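Long-range contacts in serpin-12 (Manduca sexta, PDB 6CJ7), which probably inhibits serine proteases in the manner of other serpins and controls the prophenoloxidase activation system in larval hemolymph: residues N35-P40 with I277-N282; K357-I362 with A375-P380; I76-N81 with V116-S121; K94-V99 with A143-D148. One frame throughout, in Å; residues are numbered along the deposited sequence.

Interaction 1 of 4, residues N35-P40 with I277-N282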
loop_
_atom_site.group_PDB
_atom_site.type_symbol
_atom_site.label_atom_id
_atom_site.label_comp_id
_atom_site.label_asym_id
_atom_site.label_seq_id
_atom_site.Cartn_x
_atom_site.Cartn_y
_atom_site.Cartn_z
ATOM N N ASN A 35 12.016 -4.410 -7.961
ATOM C CA ASN A 35 10.658 -3.895 -7.808
ATOM C C ASN A 35 10.235 -3.942 -6.348
ATOM O O ASN A 35 10.514 -4.908 -5.630
ATOM C CB ASN A 35 9.675 -4.714 -8.645
ATOM C CG ASN A 35 9.796 -4.432 -10.122
ATOM O OD1 ASN A 35 10.380 -3.434 -10.513
ATOM N ND2 ASN A 35 9.261 -5.320 -10.942
ATOM N N LEU A 36 9.561 -2.889 -5.908
ATOM C CA LEU A 36 9.059 -2.831 -4.544
ATOM C C LEU A 36 7.696 -2.164 -4.555
ATOM O O LEU A 36 7.523 -1.111 -5.175
ATOM C CB LEU A 36 10.030 -2.067 -3.642
ATOM C CG LEU A 36 9.740 -2.165 -2.148
ATOM C CD1 LEU A 36 10.138 -3.542 -1.634
ATOM C CD2 LEU A 36 10.466 -1.055 -1.396
ATOM N N ALA A 37 6.734 -2.767 -3.856
ATOM C CA ALA A 37 5.374 -2.245 -3.822
ATOM C C ALA A 37 4.788 -2.488 -2.444
ATOM O O ALA A 37 4.995 -3.557 -1.865
ATOM C CB ALA A 37 4.496 -2.917 -4.878
ATOM N N ALA A 38 4.059 -1.499 -1.926
ATOM C CA ALA A 38 3.383 -1.652 -0.647
ATOM C C ALA A 38 2.341 -0.559 -0.528
ATOM O O ALA A 38 2.390 0.452 -1.237
ATOM C CB ALA A 38 4.348 -1.576 0.540
ATOM N N SER A 39 1.401 -0.765 0.383
ATOM C CA SER A 39 0.382 0.251 0.646
ATOM C C SER A 39 0.653 0.958 1.963
ATOM O O SER A 39 0.487 0.341 3.023
ATOM C CB SER A 39 -1.005 -0.380 0.682
ATOM O OG SER A 39 -1.968 0.599 1.113
ATOM N N PRO A 40 1.045 2.239 1.970
ATOM C CA PRO A 40 1.137 2.957 3.253
ATOM C C PRO A 40 -0.171 2.950 4.018
ATOM O O PRO A 40 -0.160 2.905 5.258
ATOM C CB PRO A 40 1.549 4.377 2.840
ATOM C CG PRO A 40 2.272 4.165 1.519
ATOM C CD PRO A 40 1.488 3.070 0.837
ATOM N N ILE A 277 2.148 -5.285 -10.597
ATOM C CA ILE A 277 3.130 -5.607 -9.566
ATOM C C ILE A 277 2.400 -6.164 -8.349
ATOM O O ILE A 277 1.417 -5.582 -7.884
ATOM C CB ILE A 277 3.998 -4.380 -9.215
ATOM C CG1 ILE A 277 5.070 -4.763 -8.193
ATOM C CG2 ILE A 277 3.172 -3.189 -8.741
ATOM C CD1 ILE A 277 6.104 -3.686 -7.988
ATOM N N LYS A 278 2.865 -7.314 -7.863
ATOM C CA LYS A 278 2.304 -7.951 -6.677
ATOM C C LYS A 278 3.413 -8.141 -5.664
ATOM O O LYS A 278 4.496 -8.627 -6.010
ATOM C CB LYS A 278 1.683 -9.310 -7.015
ATOM C CG LYS A 278 1.195 -10.078 -5.794
ATOM C CD LYS A 278 1.026 -11.559 -6.085
ATOM C CE LYS A 278 -0.130 -12.131 -5.285
ATOM N NZ LYS A 278 -0.176 -11.541 -3.920
ATOM N N ALA A 279 3.143 -7.783 -4.415
ATOM C CA ALA A 279 4.106 -7.989 -3.345
ATOM C C ALA A 279 3.401 -8.636 -2.169
ATOM O O ALA A 279 2.328 -8.183 -1.766
ATOM C CB ALA A 279 4.755 -6.675 -2.914
ATOM N N ASP A 280 4.002 -9.688 -1.623
ATOM C CA ASP A 280 3.573 -10.297 -0.363
ATOM C C ASP A 280 4.693 -10.101 0.647
ATOM O O ASP A 280 5.832 -10.518 0.398
ATOM C CB ASP A 280 3.279 -11.789 -0.528
ATOM C CG ASP A 280 2.264 -12.079 -1.604
ATOM O OD1 ASP A 280 2.521 -12.999 -2.408
ATOM O OD2 ASP A 280 1.209 -11.412 -1.646
ATOM N N ILE A 281 4.369 -9.509 1.797
ATOM C CA ILE A 281 5.375 -8.967 2.703
ATOM C C ILE A 281 5.117 -9.434 4.127
ATOM O O ILE A 281 4.022 -9.246 4.665
ATOM C CB ILE A 281 5.399 -7.432 2.671
ATOM C CG1 ILE A 281 5.703 -6.919 1.261
ATOM C CG2 ILE A 281 6.396 -6.920 3.665
ATOM C CD1 ILE A 281 5.484 -5.431 1.142
ATOM N N ASN A 282 6.143 -10.018 4.741
ATOM C CA ASN A 282 6.162 -10.270 6.174
ATOM C C ASN A 282 6.731 -9.029 6.854
ATOM O O ASN A 282 7.906 -8.697 6.679
ATOM C CB ASN A 282 6.991 -11.519 6.454
ATOM C CG ASN A 282 7.145 -11.817 7.929
ATOM O OD1 ASN A 282 6.829 -11.006 8.806
ATOM N ND2 ASN A 282 7.669 -13.004 8.215
#

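Interaction 2 of 4, residues K357-I362 with A375-P380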
loop_
_atom_site.group_PDB
_atom_site.type_symbol
_atom_site.label_atom_id
_atom_site.label_comp_id
_atom_site.label_asym_id
_atom_site.label_seq_id
_atom_site.Cartn_x
_atom_site.Cartn_y
_atom_site.Cartn_z
ATOM N N LYS A 357 12.948 4.002 -17.971
ATOM C CA LYS A 357 13.986 3.759 -16.984
ATOM C C LYS A 357 13.278 3.732 -15.642
ATOM O O LYS A 357 12.099 4.098 -15.553
ATOM C CB LYS A 357 15.067 4.843 -17.030
ATOM C CG LYS A 357 14.577 6.232 -16.698
ATOM C CD LYS A 357 15.715 7.234 -16.806
ATOM C CE LYS A 357 15.228 8.650 -16.568
ATOM N NZ LYS A 357 16.362 9.589 -16.335
ATOM N N PRO A 358 13.950 3.276 -14.581
ATOM C CA PRO A 358 13.260 3.133 -13.291
ATOM C C PRO A 358 12.576 4.414 -12.807
ATOM O O PRO A 358 13.100 5.524 -12.954
ATOM C CB PRO A 358 14.391 2.705 -12.344
ATOM C CG PRO A 358 15.265 1.926 -13.198
ATOM C CD PRO A 358 15.280 2.635 -14.554
ATOM N N PHE A 359 11.400 4.240 -12.210
ATOM C CA PHE A 359 10.554 5.362 -11.825
ATOM C C PHE A 359 9.724 4.980 -10.613
ATOM O O PHE A 359 9.660 3.812 -10.224
ATOM C CB PHE A 359 9.645 5.816 -12.985
ATOM C CG PHE A 359 8.665 4.762 -13.443
ATOM C CD1 PHE A 359 9.018 3.866 -14.446
ATOM C CD2 PHE A 359 7.387 4.707 -12.922
ATOM C CE1 PHE A 359 8.119 2.906 -14.888
ATOM C CE2 PHE A 359 6.483 3.748 -13.347
ATOM C CZ PHE A 359 6.845 2.848 -14.335
ATOM N N LEU A 360 9.095 5.989 -10.012
ATOM C CA LEU A 360 8.214 5.816 -8.865
ATOM C C LEU A 360 6.774 6.035 -9.304
ATOM O O LEU A 360 6.486 6.965 -10.063
ATOM C CB LEU A 360 8.526 6.827 -7.767
ATOM C CG LEU A 360 9.872 6.789 -7.071
ATOM C CD1 LEU A 360 9.818 7.803 -5.935
ATOM C CD2 LEU A 360 10.155 5.378 -6.538
ATOM N N ALA A 361 5.867 5.193 -8.823
ATOM C CA ALA A 361 4.446 5.396 -9.063
ATOM C C ALA A 361 3.721 5.404 -7.729
ATOM O O ALA A 361 3.957 4.544 -6.881
ATOM C CB ALA A 361 3.872 4.308 -9.980
ATOM N N ILE A 362 2.821 6.370 -7.550
ATOM C CA ILE A 362 2.082 6.525 -6.305
ATOM C C ILE A 362 0.611 6.572 -6.663
ATOM O O ILE A 362 0.202 7.386 -7.494
ATOM C CB ILE A 362 2.499 7.794 -5.546
ATOM C CG1 ILE A 362 3.976 7.704 -5.155
ATOM C CG2 ILE A 362 1.628 7.992 -4.293
ATOM C CD1 ILE A 362 4.520 8.949 -4.503
ATOM N N ALA A 375 5.044 2.392 -5.382
ATOM C CA ALA A 375 5.780 1.364 -6.104
ATOM C C ALA A 375 7.058 1.961 -6.654
ATOM O O ALA A 375 7.038 3.022 -7.287
ATOM C CB ALA A 375 4.955 0.760 -7.246
ATOM N N ARG A 376 8.159 1.256 -6.443
ATOM C CA ARG A 376 9.411 1.534 -7.127
ATOM C C ARG A 376 9.507 0.534 -8.276
ATOM O O ARG A 376 9.690 -0.669 -8.057
ATOM C CB ARG A 376 10.587 1.424 -6.153
ATOM C CG ARG A 376 11.992 1.518 -6.798
ATOM C CD ARG A 376 13.053 1.437 -5.746
ATOM N NE ARG A 376 13.229 0.038 -5.362
ATOM C CZ ARG A 376 13.929 -0.390 -4.323
ATOM N NH1 ARG A 376 14.559 0.474 -3.555
ATOM N NH2 ARG A 376 13.997 -1.689 -4.069
ATOM N N ILE A 377 9.356 1.024 -9.498
ATOM C CA ILE A 377 9.321 0.169 -10.677
ATOM C C ILE A 377 10.729 0.144 -11.258
ATOM O O ILE A 377 11.144 1.075 -11.959
ATOM C CB ILE A 377 8.290 0.648 -11.704
ATOM C CG1 ILE A 377 6.934 0.852 -11.017
ATOM C CG2 ILE A 377 8.222 -0.320 -12.870
ATOM C CD1 ILE A 377 6.191 -0.411 -10.737
ATOM N N MET A 378 11.473 -0.926 -10.950
ATOM C CA MET A 378 12.779 -1.193 -11.541
ATOM C C MET A 378 12.694 -1.957 -12.849
ATOM O O MET A 378 13.627 -1.881 -13.656
ATOM C CB MET A 378 13.675 -2.002 -10.593
ATOM C CG MET A 378 13.911 -1.387 -9.232
ATOM S SD MET A 378 14.437 0.361 -9.234
ATOM C CE MET A 378 16.235 0.293 -9.653
ATOM N N ASP A 379 11.640 -2.734 -13.044
ATOM C CA ASP A 379 11.535 -3.620 -14.202
ATOM C C ASP A 379 10.057 -3.903 -14.431
ATOM O O ASP A 379 9.482 -4.765 -13.760
ATOM C CB ASP A 379 12.306 -4.927 -13.961
ATOM C CG ASP A 379 12.330 -5.842 -15.178
ATOM O OD1 ASP A 379 11.560 -5.599 -16.133
ATOM O OD2 ASP A 379 13.120 -6.820 -15.177
ATOM N N PRO A 380 9.408 -3.202 -15.364
ATOM C CA PRO A 380 7.965 -3.391 -15.553
ATOM C C PRO A 380 7.585 -4.725 -16.180
ATOM O O PRO A 380 6.384 -5.005 -16.279
ATOM C CB PRO A 380 7.584 -2.221 -16.475
ATOM C CG PRO A 380 8.834 -1.985 -17.278
ATOM C CD PRO A 380 9.967 -2.204 -16.293
#

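Interaction 3 of 4, residues I76-N81 with V116-S121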
loop_
_atom_site.group_PDB
_atom_site.type_symbol
_atom_site.label_atom_id
_atom_site.label_comp_id
_atom_site.label_asym_id
_atom_site.label_seq_id
_atom_site.Cartn_x
_atom_site.Cartn_y
_atom_site.Cartn_z
ATOM N N ILE A 76 -10.003 9.240 11.879
ATOM C CA ILE A 76 -9.451 9.474 10.549
ATOM C C ILE A 76 -9.763 8.301 9.635
ATOM O O ILE A 76 -10.248 8.479 8.513
ATOM C CB ILE A 76 -7.939 9.743 10.633
ATOM C CG1 ILE A 76 -7.694 11.180 11.100
ATOM C CG2 ILE A 76 -7.253 9.477 9.284
ATOM C CD1 ILE A 76 -6.316 11.408 11.668
ATOM N N PHE A 77 -9.513 7.077 10.103
ATOM C CA PHE A 77 -9.692 5.963 9.185
ATOM C C PHE A 77 -11.151 5.591 8.993
ATOM O O PHE A 77 -11.496 5.066 7.927
ATOM C CB PHE A 77 -8.833 4.778 9.627
ATOM C CG PHE A 77 -7.379 5.019 9.377
ATOM C CD1 PHE A 77 -6.893 5.074 8.081
ATOM C CD2 PHE A 77 -6.515 5.293 10.419
ATOM C CE1 PHE A 77 -5.560 5.330 7.833
ATOM C CE2 PHE A 77 -5.184 5.561 10.174
ATOM C CZ PHE A 77 -4.707 5.577 8.885
ATOM N N LYS A 78 -12.034 5.919 9.942
ATOM C CA LYS A 78 -13.450 5.754 9.650
ATOM C C LYS A 78 -13.839 6.593 8.443
ATOM O O LYS A 78 -14.543 6.114 7.545
ATOM C CB LYS A 78 -14.311 6.117 10.867
ATOM C CG LYS A 78 -15.810 5.910 10.630
ATOM C CD LYS A 78 -16.606 6.139 11.915
ATOM C CE LYS A 78 -18.093 6.062 11.654
ATOM N NZ LYS A 78 -18.651 7.412 11.342
ATOM N N LYS A 79 -13.346 7.834 8.378
ATOM C CA LYS A 79 -13.731 8.705 7.271
ATOM C C LYS A 79 -13.063 8.275 5.974
ATOM O O LYS A 79 -13.691 8.317 4.912
ATOM C CB LYS A 79 -13.397 10.158 7.579
ATOM C CG LYS A 79 -14.139 11.105 6.656
ATOM C CD LYS A 79 -13.743 12.554 6.844
ATOM C CE LYS A 79 -14.330 13.378 5.719
ATOM N NZ LYS A 79 -14.002 12.735 4.412
ATOM N N VAL A 80 -11.789 7.859 6.032
ATOM C CA VAL A 80 -11.124 7.382 4.818
ATOM C C VAL A 80 -11.881 6.201 4.236
ATOM O O VAL A 80 -12.111 6.114 3.016
ATOM C CB VAL A 80 -9.657 7.018 5.122
ATOM C CG1 VAL A 80 -9.025 6.295 3.917
ATOM C CG2 VAL A 80 -8.871 8.266 5.498
ATOM N N ASN A 81 -12.288 5.276 5.099
ATOM C CA ASN A 81 -13.035 4.120 4.629
ATOM C C ASN A 81 -14.416 4.516 4.117
ATOM O O ASN A 81 -14.894 3.949 3.132
ATOM C CB ASN A 81 -13.129 3.084 5.741
ATOM C CG ASN A 81 -11.867 2.247 5.840
ATOM O OD1 ASN A 81 -11.338 1.805 4.820
ATOM N ND2 ASN A 81 -11.370 2.033 7.063
ATOM N N VAL A 116 -14.815 -3.170 12.984
ATOM C CA VAL A 116 -15.843 -3.196 11.948
ATOM C C VAL A 116 -16.309 -1.789 11.607
ATOM O O VAL A 116 -16.444 -1.438 10.429
ATOM C CB VAL A 116 -17.010 -4.090 12.405
ATOM C CG1 VAL A 116 -18.167 -4.020 11.401
ATOM C CG2 VAL A 116 -16.545 -5.529 12.603
ATOM N N ASN A 117 -16.531 -0.953 12.620
ATOM C CA ASN A 117 -17.157 0.346 12.393
ATOM C C ASN A 117 -16.185 1.421 11.909
ATOM O O ASN A 117 -16.634 2.409 11.316
ATOM C CB ASN A 117 -17.841 0.829 13.671
ATOM C CG ASN A 117 -18.990 -0.069 14.097
ATOM O OD1 ASN A 117 -19.613 -0.736 13.269
ATOM N ND2 ASN A 117 -19.282 -0.084 15.393
ATOM N N ASN A 118 -14.880 1.270 12.148
ATOM C CA ASN A 118 -13.921 2.322 11.825
ATOM C C ASN A 118 -12.822 1.895 10.874
ATOM O O ASN A 118 -12.375 2.719 10.076
ATOM C CB ASN A 118 -13.253 2.871 13.105
ATOM C CG ASN A 118 -14.208 3.631 13.985
ATOM O OD1 ASN A 118 -14.027 4.841 14.234
ATOM N ND2 ASN A 118 -15.231 2.942 14.481
ATOM N N PHE A 119 -12.368 0.644 10.946
ATOM C CA PHE A 119 -11.169 0.215 10.237
ATOM C C PHE A 119 -11.439 -0.745 9.080
ATOM O O PHE A 119 -10.479 -1.257 8.479
ATOM C CB PHE A 119 -10.184 -0.390 11.242
ATOM C CG PHE A 119 -9.562 0.636 12.149
ATOM C CD1 PHE A 119 -10.066 0.867 13.425
ATOM C CD2 PHE A 119 -8.517 1.421 11.711
ATOM C CE1 PHE A 119 -9.501 1.838 14.249
ATOM C CE2 PHE A 119 -7.954 2.381 12.532
ATOM C CZ PHE A 119 -8.456 2.603 13.799
ATOM N N ASP A 120 -12.705 -0.975 8.719
ATOM C CA ASP A 120 -13.053 -1.932 7.664
ATOM C C ASP A 120 -12.314 -3.254 7.891
ATOM O O ASP A 120 -11.701 -3.841 6.994
ATOM C CB ASP A 120 -12.756 -1.348 6.284
ATOM C CG ASP A 120 -13.178 -2.267 5.153
ATOM O OD1 ASP A 120 -14.212 -2.956 5.287
ATOM O OD2 ASP A 120 -12.449 -2.317 4.146
ATOM N N SER A 121 -12.347 -3.704 9.136
ATOM C CA SER A 121 -11.574 -4.867 9.550
ATOM C C SER A 121 -12.468 -5.703 10.458
ATOM O O SER A 121 -13.693 -5.529 10.480
ATOM C CB SER A 121 -10.263 -4.422 10.213
ATOM O OG SER A 121 -9.404 -5.529 10.470
HETATM O O HOH W 1 -10.018 -0.620 4.210
#

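Interaction 4 of 4, residues K94-V99 with A143-D148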
loop_
_atom_site.group_PDB
_atom_site.type_symbol
_atom_site.label_atom_id
_atom_site.label_comp_id
_atom_site.label_asym_id
_atom_site.label_seq_id
_atom_site.Cartn_x
_atom_site.Cartn_y
_atom_site.Cartn_z
ATOM N N LYS A 94 -10.007 -2.961 -3.733
ATOM C CA LYS A 94 -10.460 -4.037 -2.862
ATOM C C LYS A 94 -9.496 -4.148 -1.695
ATOM O O LYS A 94 -8.286 -4.282 -1.895
ATOM C CB LYS A 94 -10.540 -5.375 -3.603
ATOM C CG LYS A 94 -11.565 -5.441 -4.715
ATOM C CD LYS A 94 -12.971 -5.409 -4.155
ATOM C CE LYS A 94 -14.007 -5.640 -5.239
ATOM N NZ LYS A 94 -15.380 -5.709 -4.658
ATOM N N THR A 95 -10.027 -4.076 -0.477
ATOM C CA THR A 95 -9.197 -4.201 0.709
ATOM C C THR A 95 -9.643 -5.417 1.504
ATOM O O THR A 95 -10.824 -5.782 1.508
ATOM C CB THR A 95 -9.252 -2.951 1.591
ATOM O OG1 THR A 95 -10.610 -2.689 1.962
ATOM C CG2 THR A 95 -8.685 -1.748 0.852
ATOM N N ALA A 96 -8.680 -6.063 2.152
ATOM C CA ALA A 96 -8.972 -7.164 3.065
ATOM C C ALA A 96 -8.157 -6.953 4.333
ATOM O O ALA A 96 -6.934 -7.140 4.331
ATOM C CB ALA A 96 -8.660 -8.519 2.433
ATOM N N ASN A 97 -8.835 -6.560 5.411
ATOM C CA ASN A 97 -8.207 -6.326 6.708
ATOM C C ASN A 97 -8.825 -7.276 7.722
ATOM O O ASN A 97 -10.050 -7.395 7.792
ATOM C CB ASN A 97 -8.401 -4.867 7.163
ATOM C CG ASN A 97 -8.022 -3.859 6.084
ATOM O OD1 ASN A 97 -6.866 -3.802 5.665
ATOM N ND2 ASN A 97 -8.994 -3.051 5.650
ATOM N N ASN A 98 -7.988 -7.964 8.502
ATOM C CA ASN A 98 -8.558 -8.836 9.528
ATOM C C ASN A 98 -7.513 -9.126 10.593
ATOM O O ASN A 98 -6.304 -9.048 10.358
ATOM C CB ASN A 98 -9.072 -10.155 8.922
ATOM C CG ASN A 98 -10.341 -10.676 9.593
ATOM O OD1 ASN A 98 -10.515 -10.580 10.813
ATOM N ND2 ASN A 98 -11.232 -11.258 8.793
ATOM N N VAL A 99 -8.004 -9.484 11.774
ATOM C CA VAL A 99 -7.173 -9.949 12.883
ATOM C C VAL A 99 -7.676 -11.342 13.233
ATOM O O VAL A 99 -8.811 -11.497 13.702
ATOM C CB VAL A 99 -7.255 -9.019 14.103
ATOM C CG1 VAL A 99 -6.319 -9.510 15.217
ATOM C CG2 VAL A 99 -6.935 -7.584 13.730
ATOM N N ALA A 143 -8.757 -14.062 -0.664
ATOM C CA ALA A 143 -9.074 -14.137 -2.086
ATOM C C ALA A 143 -10.507 -13.697 -2.361
ATOM O O ALA A 143 -10.775 -13.028 -3.369
ATOM C CB ALA A 143 -8.837 -15.556 -2.594
ATOM N N SER A 144 -11.441 -14.047 -1.468
ATOM C CA SER A 144 -12.836 -13.661 -1.655
ATOM C C SER A 144 -13.042 -12.155 -1.556
ATOM O O SER A 144 -14.036 -11.640 -2.078
ATOM C CB SER A 144 -13.726 -14.374 -0.632
ATOM O OG SER A 144 -13.553 -13.839 0.669
ATOM N N LYS A 145 -12.126 -11.441 -0.907
ATOM C CA LYS A 145 -12.238 -10.004 -0.709
ATOM C C LYS A 145 -11.451 -9.193 -1.726
ATOM O O LYS A 145 -11.553 -7.963 -1.710
ATOM C CB LYS A 145 -11.750 -9.623 0.695
ATOM C CG LYS A 145 -12.619 -10.135 1.843
ATOM C CD LYS A 145 -13.754 -9.174 2.133
ATOM C CE LYS A 145 -13.216 -7.857 2.663
ATOM N NZ LYS A 145 -14.261 -6.802 2.699
ATOM N N THR A 146 -10.654 -9.842 -2.582
ATOM C CA THR A 146 -9.718 -9.154 -3.466
ATOM C C THR A 146 -9.874 -9.603 -4.915
ATOM O O THR A 146 -8.901 -9.598 -5.680
ATOM C CB THR A 146 -8.274 -9.376 -3.011
ATOM O OG1 THR A 146 -7.985 -10.784 -3.015
ATOM C CG2 THR A 146 -8.039 -8.787 -1.615
ATOM N N ASN A 147 -11.083 -10.003 -5.310
ATOM C CA ASN A 147 -11.346 -10.466 -6.676
ATOM C C ASN A 147 -10.392 -11.597 -7.070
ATOM O O ASN A 147 -9.939 -11.693 -8.212
ATOM C CB ASN A 147 -11.261 -9.305 -7.676
ATOM C CG ASN A 147 -12.489 -8.402 -7.644
ATOM O OD1 ASN A 147 -12.636 -7.509 -8.494
ATOM N ND2 ASN A 147 -13.373 -8.624 -6.676
ATOM N N ASP A 148 -10.056 -12.448 -6.096
ATOM C CA ASP A 148 -9.153 -13.587 -6.276
ATOM C C ASP A 148 -7.741 -13.173 -6.684
ATOM O O ASP A 148 -6.968 -14.008 -7.159
ATOM C CB ASP A 148 -9.714 -14.594 -7.288
ATOM C CG ASP A 148 -10.947 -15.306 -6.769
ATOM O OD1 ASP A 148 -11.955 -15.354 -7.502
ATOM O OD2 ASP A 148 -10.916 -15.813 -5.629
HETATM O O HOH W 2 -12.954 -4.679 3.012
#

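Interaction 1 of 4, residues N35-P40 with I277-N282
Ala37 and Ala279 mark the crossing of strand 36-38 over strand 277-282, whose axes come within 6.5 Å and differ in direction by 71°. At this distance and angle the strands pack face to face and do not pair. Side chains carry the contact. Ile277 is extended, with CG1 anti to the backbone N (chi1 -177°). Its CD1 lies 3.6 Å from Ala37 CB and 3.8 Å from Asn35 CB. The small side chain of Ala279 allows a close approach to the backbone: its CB is 3.3 Å from Ala37 O. Ile281 CD1 packs near the same carbonyl, 3.6 Å from Ala37 O, and also touches Ala38 CB. The amide of Asn35 is engaged outside the contact, OD1 with Met378 N and ND2 with Asp379 O. In the serpin fold this is sheet B packing against sheet A. Ser39 follows strand 36-38 and caps the helix that starts at Pro40; its N bonds to His320, consistent with the shutter region of serpins. Helix 19-31 meets Leu36 and Ile281, and strand 370-377 pairs with strand 36-38.

Interaction 2 of 4, residues K357-I362 with A375-P380
Pro358 meets Met378 just before the two strands pair. Its CB lies 3.9 Å from Met378 SD, and the two side chains cross at about a right angle. Pro358 CA also makes a CA-H...O contact with Ile377 O, at 3.2 Å. Phe359 forms a hydrogen-bonded antiparallel pair with Ile377. Phe359 N gives to Ile377 O, and Ile377 N returns a bond of 2.9 Å to Phe359 O, nearly in line with that carbonyl. The Phe359 CG sits between its own backbone N and carbonyl carbon (chi1 63°), and the ring lies beside Ile377, pointing the same way. Ile377 CB stands over one ring face, 3.9 Å from the Phe359 centroid, in a CH-pi contact. Ile377 CG2 is near CE1 and CG1 is near CE2, while Lys357 O lies at the ring edge. An alanine in place of Phe359 would probably leave Ile377 without this aromatic cover and open a gap toward Val236 and Leu238. Leu360 is a non-hydrogen-bonded partner of Arg376, on the other face; its CD2 is 4.0 Å from Arg376 CB. The Arg376 guanidinium goes on to Asp246 and to the carbonyls of Ala29, Gln32 and Gly34. Ala361 then pairs with Ala375 through two bonds, the shorter being Ala375 N to Ala361 O at 2.8 Å. This is the C-terminal hairpin of serpin sheet B. Four backbone bonds set its register, apolar packing covers the face of Phe359 and Ile377, and the buried charge of Arg376 is met beyond the hairpin.

Interaction 3 of 4, residues I76-N81 with V116-S121
Asn118, Lys78 and Asn81 carry most of this contact. Asn118 presents its backbone carbonyl to one side of helix 70-85. The amide of Asn81 donates to it: ND2 is 3.2 Å from Asn118 O, with an N-H...O angle of 159°. The oxygen lies almost in the Asn81 amide plane, while ND2 is tilted 28° from the carbonyl plane of Asn118. Lys78 CA comes equally close to Asn118 O, at 3.2 Å, as a CA-H...O contact. The aliphatic part of Lys78 packs on Asn117 and Asn118. Its CB is 3.9 Å from Asn118 CA. CG is anti to the Lys78 backbone N (chi1 -178°) and lies 3.7 Å from Asn117 O. The amine continues past the contact to a salt bridge with Glu82. In serpin terms the two segments belong to helices D and E, which flank strand 92-102 along the chain, and the contact binds the middle of the first to the C-terminal part of the second. Asn81 then meets Asp120 at about a right angle, with Asn81 CG 3.7 Å from Asp120 CB. A water donates to Asn81 OD1 at 2.8 Å. The same water also donates to one carboxylate oxygen of Asp120, OD2, and so links the two side chains. The Asn81 amide is held at both polar atoms: ND2 donates to Asn118 O and OD1 accepts from the water. Deeper in, Phe77 CB touches Phe119 CE2 at 3.9 Å. Helix 40-51 lies beneath these rings, with Ile45 against Phe77 and Met49 against Phe119.

Interaction 4 of 4, residues K94-V99 with A143-D148
Ala96 and Lys145 make the apolar part of the contact: their CB atoms are 3.7 Å apart. Thr146 CG2 adds to it, 4.1 Å from Ala96 CB. The hydroxyl of Thr146 is engaged with Ile142 O and Ile150 N. Apolar atoms also meet polar ones. Lys94 CB lies 3.4 Å from Lys145 O. The Lys94 chain bends at chi2 (-69°) and crosses Asn147 at about a right angle, its CE 3.4 Å from Asn147 ND2. An alanine in place of Lys94 would probably leave the Asn147 amide without the chain that packs on it, freer to turn. In serpins this is the C-terminal end of helix F meeting strand 2 of sheet A, the sheet over which that helix lies. Within the sheet, strand 92-102 pairs with strand 165-174, where Ala96 bonds with Ala170 through the backbone. The polar link across the contact is by water. The Lys145 chain bends at chi2 and chi3, and its CE lies 3.4 Å from Thr95 O. One water accepts from Lys145 NZ and donates to Thr95 O, at 2.8 Å from that carbonyl.

Overall arrangement
From the N terminus, residues 35-40 open the longest loop, which interaction 1 closes only at 277-282. Interactions 3 and 4 both fall within that loop. They cross each other, because 94-99 lies between 76-81 and 116-121, and 143-148 follows both. They also touch, with Asp120 O near Asn97 ND2, so helices 70-85 and 109-118 are tied to the strand under helix 131-145. Interaction 2 comes later and closes a short hairpin. It joins interaction 1 through Leu36 O and Arg376 N, a probable hydrogen bond of 2.8 Å. Interactions 2 and 3 lie on opposite sides of the chain's centre, with their own centres about 30 Å apart.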